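Local structure of host Factor for Q beta (Staphylococcus aureus, 1KQ1) at the interface of chains A and B. The protein binds RNA as a ring-shaped hexamer of Sm-like subunits and acts as a pleiotropic regulator of translation. Coordinates in Å, arbitrary orientation; residue numbers count along the deposited sequence, not the author numbering. Chains: chain A/B, Host Factor for Q beta.

Contact 1: the interface of chains A and B. Residues chain A 8, 57, 60, 63; chain B 43, 54, 56, 58.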
# COMPACT_ATOMS: atom_id res chain seq x y z
N GLN A 8 7.68 -16.13 10.21
CA GLN A 8 8.57 -15.30 9.45
C GLN A 8 9.99 -15.15 10.03
O GLN A 8 10.99 -15.20 9.30
CB GLN A 8 7.92 -13.91 9.31
CG GLN A 8 8.82 -12.95 8.67
CD GLN A 8 8.41 -11.49 8.80
OE1 GLN A 8 9.09 -10.67 8.27
NE2 GLN A 8 7.30 -11.19 9.49
N LYS A 57 10.38 -4.65 4.14
CA LYS A 57 9.42 -5.74 4.14
C LYS A 57 8.04 -5.24 3.70
O LYS A 57 7.29 -6.02 3.12
CB LYS A 57 9.32 -6.36 5.55
CG LYS A 57 10.53 -7.19 5.92
CD LYS A 57 10.35 -7.63 7.40
CE LYS A 57 11.48 -8.58 7.81
NZ LYS A 57 11.25 -9.06 9.26
N ILE A 60 7.64 -6.17 0.11
CA ILE A 60 7.76 -7.54 -0.30
C ILE A 60 6.44 -8.24 -0.28
O ILE A 60 5.61 -8.03 0.65
CB ILE A 60 8.72 -8.30 0.68
CG1 ILE A 60 10.10 -7.67 0.58
CG2 ILE A 60 8.74 -9.80 0.40
CD1 ILE A 60 11.11 -8.34 1.58
N TYR A 63 8.52 -14.63 -0.57
CA TYR A 63 9.87 -15.16 -0.65
C TYR A 63 9.63 -16.55 -1.27
O TYR A 63 8.87 -17.38 -0.73
CB TYR A 63 10.50 -15.38 0.73
CG TYR A 63 10.64 -14.15 1.55
CD1 TYR A 63 11.78 -13.36 1.51
CD2 TYR A 63 9.63 -13.81 2.45
CE1 TYR A 63 11.94 -12.26 2.35
CE2 TYR A 63 9.77 -12.70 3.30
CZ TYR A 63 10.93 -11.93 3.25
OH TYR A 63 11.08 -10.83 4.09
N VAL B 43 1.87 -14.05 8.00
CA VAL B 43 2.25 -14.74 6.77
C VAL B 43 1.49 -16.03 6.54
O VAL B 43 0.81 -16.58 7.44
CB VAL B 43 3.77 -15.14 6.75
CG1 VAL B 43 4.65 -13.91 6.88
CG2 VAL B 43 4.08 -16.08 7.90
N LEU B 54 6.69 -18.07 0.98
CA LEU B 54 6.31 -17.45 2.23
C LEU B 54 5.71 -16.10 1.79
O LEU B 54 6.43 -15.26 1.24
CB LEU B 54 7.52 -17.24 3.10
CG LEU B 54 7.18 -16.61 4.44
CD1 LEU B 54 6.25 -17.54 5.22
CD2 LEU B 54 8.50 -16.36 5.22
N TYR B 56 3.43 -12.60 2.55
CA TYR B 56 2.94 -11.68 3.56
C TYR B 56 1.46 -11.41 3.35
O TYR B 56 1.07 -11.10 2.23
CB TYR B 56 3.66 -10.33 3.50
CG TYR B 56 5.04 -10.34 4.09
CD1 TYR B 56 5.24 -10.51 5.46
CD2 TYR B 56 6.14 -10.14 3.29
CE1 TYR B 56 6.53 -10.48 6.02
CE2 TYR B 56 7.42 -10.12 3.84
CZ TYR B 56 7.60 -10.29 5.20
OH TYR B 56 8.90 -10.28 5.71
N HIS B 58 -0.02 -8.89 4.08
CA HIS B 58 -0.21 -7.51 3.62
C HIS B 58 -0.23 -7.41 2.10
O HIS B 58 -0.71 -6.40 1.54
CB HIS B 58 0.85 -6.51 4.19
CG HIS B 58 2.29 -6.78 3.80
ND1 HIS B 58 3.28 -6.92 4.76
CD2 HIS B 58 2.92 -6.82 2.60
CE1 HIS B 58 4.46 -7.01 4.16
NE2 HIS B 58 4.27 -6.95 2.85

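Contact 2: the interface of chains A and B. Residues chain A 7-8, 11; chain B 43, 54.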
# COMPACT_ATOMS: atom_id res chain seq x y z
N ILE A 7 6.60 -17.70 12.43
CA ILE A 7 6.94 -18.23 11.12
C ILE A 7 7.95 -17.42 10.33
O ILE A 7 8.94 -17.95 9.82
CB ILE A 7 5.68 -18.45 10.24
CG1 ILE A 7 4.78 -19.51 10.88
CG2 ILE A 7 6.08 -19.00 8.87
CD1 ILE A 7 3.47 -19.69 10.12
N GLN A 8 7.68 -16.13 10.21
CA GLN A 8 8.57 -15.30 9.45
C GLN A 8 9.99 -15.15 10.03
O GLN A 8 10.99 -15.20 9.30
CB GLN A 8 7.92 -13.91 9.31
CG GLN A 8 8.82 -12.95 8.67
CD GLN A 8 8.41 -11.49 8.80
OE1 GLN A 8 9.09 -10.67 8.27
NE2 GLN A 8 7.30 -11.19 9.49
N ALA A 11 11.82 -18.32 9.53
CA ALA A 11 12.20 -18.51 8.13
C ALA A 11 13.39 -17.64 7.73
O ALA A 11 14.30 -18.12 7.09
CB ALA A 11 11.03 -18.20 7.20
N VAL B 43 1.87 -14.05 8.00
CA VAL B 43 2.25 -14.74 6.77
C VAL B 43 1.49 -16.03 6.54
O VAL B 43 0.81 -16.58 7.44
CB VAL B 43 3.77 -15.14 6.75
CG1 VAL B 43 4.65 -13.91 6.88
CG2 VAL B 43 4.08 -16.08 7.90
N LEU B 54 6.69 -18.07 0.98
CA LEU B 54 6.31 -17.45 2.23
C LEU B 54 5.71 -16.10 1.79
O LEU B 54 6.43 -15.26 1.24
CB LEU B 54 7.52 -17.24 3.10
CG LEU B 54 7.18 -16.61 4.44
CD1 LEU B 54 6.25 -17.54 5.22
CD2 LEU B 54 8.50 -16.36 5.22

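Contact 1: the interface of chains A and B
The side-chain carbonyl oxygen OE1 of A:Gln8 takes two bonds, one from each chain. The phenol OH of B:Tyr56 donates to it at 2.6 Å, and the amine nitrogen NZ of A:Lys57 donates at 2.9 Å, the two arriving from opposite faces of the amide plane, well out of it and on neither lone pair. A:Gln8 reaches this point from helix 7-18 with CG anti to the backbone N (chi1 174°) and the rest of its chain extended. Its amide stands nearly upright to the B:Tyr56 ring, the planes 81° apart, with OE1 at the ring's edge. A long, straight A:Lys57 suits its place because its methylenes pass the phenol before NZ meets the glutamine.

The same phenol OH pairs with the OH of A:Tyr63 at 2.8 Å; with its one proton turned to the glutamine, it would probably accept here, though hydrogens are not seen. A tyrosine suits this place doubly: its hydroxyl joins a polar network, while its ring packs through CE2 against CE2 of A:Tyr63 and the branch methyl CG2 of A:Ile60, which lies at its edge.

B:His58 gives its imidazole NE2 to the backbone O of A:Ile60 at 2.8 Å, nearly along the C=O axis. CB of B:Tyr56 lies 3.4 Å above the imidazole plane, over its centre, and probably limits the turning of the ring. Strands 60-64 of A and 51-56 of B run antiparallel, and the backbones of A:Tyr63 and B:Leu54 exchange paired bonds, N of A:Tyr63 to O of B:Leu54 being 2.8 Å. This continues a beta-sheet into the next subunit, the Sm-type junction that builds the Hfq hexamer.

Contact 2: the interface of chains A and B
The start of helix 7-18 of chain A lies against two strands of chain B, 43-48 and 51-56, and presents A:Ile7 and A:Ala11, one turn apart, to B:Val43 and B:Leu54. The contact is apolar, with the nitrogens and oxygens of the two sides too far apart to bond.

The side chains of A:Ile7 and B:Val43 run alongside one another, pointing opposite ways. The branch methyl CG2 of A:Ile7 is anti to its backbone N (chi1 -63° for CG1), which aims it at chain B, where it meets CG2 of B:Val43 at 3.7 Å. That valine methyl also touches CB of A:Ile7. Beta-branched residues suit both positions, since their methyls stand close to the backbone and make a short, stiff surface with little freedom to lose on packing.

B:Leu54 adds reach. With CG anti to the backbone N (chi1 -179°), it extends toward the helix and divides its two methyls between two residues on the same face of the helix. CD1 comes to 3.9 Å from CG2 of A:Ile7, the side chains meeting at a slant. Alanine fits the next turn because its small side chain lets the leucine tip approach the helix closely. On the flank, B:Val43 turns its other methyl toward A:Gln8. The fork of B:Leu54 is completed by its CD2, which rests 3.7 Å from the CB methyl of A:Ala11.

Contact 1 and contact 2 are neighbouring parts of one subunit junction, the centres of their C-alpha atoms about 6 Å apart. They share A:Gln8, B:Val43 and B:Leu54, and both draw on helix 7-18 of chain A and on strands 43-48 and 51-56 of chain B. Contact 1 supplies directional polar bonds and strand pairing, whereas contact 2 adds an apolar seat for the start of the helix. Together they probably set the angle between adjacent subunits. The interface joins different surfaces of the two copies, so its repetition can close a ring of six.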